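Local coordinates for protein TcpB (Brucella melitensis, PDB 4LQC) that is a bacterial TIR-domain protein, built on the flavodoxin-like alpha/beta fold that this family of signalling domains shares, at residues B[23-28]-B[128-133]. The protein carries 2 engineered substitutions. Sequence-based numbering, arbitrary orientation.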
# COMPACT_ATOMS: atom_id res chain seq x y z
N GLN B 23 15.95 1.23 4.90
CA GLN B 23 17.01 2.11 5.39
C GLN B 23 16.44 3.36 6.06
O GLN B 23 16.92 3.78 7.11
CB GLN B 23 18.00 2.48 4.29
CG GLN B 23 19.38 2.88 4.82
CD GLN B 23 20.29 3.45 3.75
OE1 GLN B 23 19.82 3.86 2.68
NE2 GLN B 23 21.59 3.51 4.04
N ASP B 24 15.43 3.95 5.43
CA ASP B 24 14.65 5.02 6.06
C ASP B 24 14.24 4.67 7.49
O ASP B 24 14.50 5.44 8.41
CB ASP B 24 13.36 5.26 5.28
CG ASP B 24 13.59 5.81 3.88
OD1 ASP B 24 12.58 6.17 3.23
OD2 ASP B 24 14.76 5.88 3.44
N LEU B 25 13.59 3.52 7.67
CA LEU B 25 13.08 3.10 8.98
C LEU B 25 14.19 2.72 9.96
O LEU B 25 14.05 2.91 11.17
CB LEU B 25 12.11 1.93 8.82
CG LEU B 25 11.51 1.39 10.12
CD1 LEU B 25 10.85 2.48 10.96
CD2 LEU B 25 10.51 0.28 9.79
N VAL B 26 15.29 2.17 9.46
CA VAL B 26 16.45 1.90 10.31
C VAL B 26 17.06 3.20 10.83
O VAL B 26 17.37 3.30 12.02
CB VAL B 26 17.53 1.04 9.60
CG1 VAL B 26 18.75 0.92 10.47
CG2 VAL B 26 16.97 -0.33 9.28
N ALA B 27 17.20 4.19 9.95
CA ALA B 27 17.77 5.48 10.34
C ALA B 27 16.90 6.25 11.34
O ALA B 27 17.42 6.90 12.26
CB ALA B 27 18.03 6.34 9.12
N ALA B 28 15.59 6.18 11.16
CA ALA B 28 14.67 6.89 12.03
C ALA B 28 14.62 6.26 13.42
O ALA B 28 14.47 6.94 14.43
CB ALA B 28 13.28 6.90 11.43
N GLU B 128 8.70 8.44 9.97
CA GLU B 128 8.90 8.99 11.31
C GLU B 128 7.80 8.56 12.30
O GLU B 128 8.10 8.17 13.43
CB GLU B 128 9.00 10.52 11.29
CG GLU B 128 10.24 11.07 10.59
CD GLU B 128 10.20 10.92 9.07
OE1 GLU B 128 9.12 10.62 8.49
OE2 GLU B 128 11.26 11.10 8.44
N GLU B 129 6.53 8.64 11.89
CA GLU B 129 5.43 8.28 12.78
C GLU B 129 5.52 6.80 13.17
O GLU B 129 5.22 6.42 14.31
CB GLU B 129 4.07 8.59 12.15
CG GLU B 129 3.77 10.09 11.99
CD GLU B 129 2.37 10.37 11.41
OE1 GLU B 129 1.57 11.06 12.08
OE2 GLU B 129 2.06 9.92 10.28
N ILE B 130 5.95 5.97 12.22
CA ILE B 130 6.08 4.53 12.46
C ILE B 130 7.24 4.25 13.40
O ILE B 130 7.17 3.37 14.28
CB ILE B 130 6.26 3.78 11.13
CG1 ILE B 130 4.93 3.72 10.38
CG2 ILE B 130 6.80 2.37 11.38
CD1 ILE B 130 5.02 3.04 9.04
N ALA B 131 8.31 5.02 13.23
CA ALA B 131 9.47 4.91 14.10
C ALA B 131 9.05 5.18 15.55
O ALA B 131 9.37 4.39 16.45
CB ALA B 131 10.54 5.88 13.65
N LYS B 132 8.32 6.28 15.77
CA LYS B 132 7.86 6.67 17.10
C LYS B 132 7.05 5.56 17.76
O LYS B 132 7.27 5.20 18.92
CB LYS B 132 7.03 7.95 17.03
CG LYS B 132 7.80 9.14 16.53
CD LYS B 132 7.03 10.47 16.69
CE LYS B 132 7.91 11.67 16.29
NZ LYS B 132 7.13 12.89 15.85
N GLU B 133 6.10 5.01 17.00
CA GLU B 133 5.22 3.97 17.50
C GLU B 133 5.97 2.71 17.87
O GLU B 133 5.71 2.11 18.91
CB GLU B 133 4.17 3.65 16.44
CG GLU B 133 3.11 2.70 16.92
CD GLU B 133 1.76 3.07 16.37
OE1 GLU B 133 1.60 4.25 16.01
OE2 GLU B 133 0.87 2.20 16.31
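Ala-28 and Ala-131 meet methyl to methyl between two helices, each CB aimed at the opposing segment, with CB of Ala-28 3.7 Å from CB of Ala-131. The CB of Ala-131 also lies 4.1 Å from the carbonyl carbon C of Ala-28, so this methyl rests against the backbone of helix 18-31 as well as its side chain. Two such short side chains let the backbones come close here, the CA atoms of Ala-28 and Ala-131 being 5.9 Å apart, while the axes of 23-28 and 128-133 pass 9.1 Å from each other at a crossing angle of -51°. No hydrogen bond links the two segments: the interface is aliphatic.

In the TIR domain, an alpha/beta fold around a parallel sheet, this contact joins helix 18-31, which follows the first strand, to helix 127-136 near the C-terminal end.

One turn before Ala-28, Leu-25 supplies the longer reach. Its CA–CB bond does not aim at the partner, but with CG anti to the backbone N (chi1 179°) the branch swings across and CD1 does the touching. CD1 of Leu-25 sits 4.1 Å from CG2 of Ile-130 and 4.2 Å from CA of Ala-131, thus touching two residues consecutive in the chain. The side chains of Leu-25 and Ile-130 cross at about a right angle, and Ile-130 offers its CG2 branch. Leu-25 also packs on Ile-11 of strand 7-14 and on Val-127 and Leu-134, while Ala-131 touches Leu-32. Glu-133 forms a salt bridge with Lys-125.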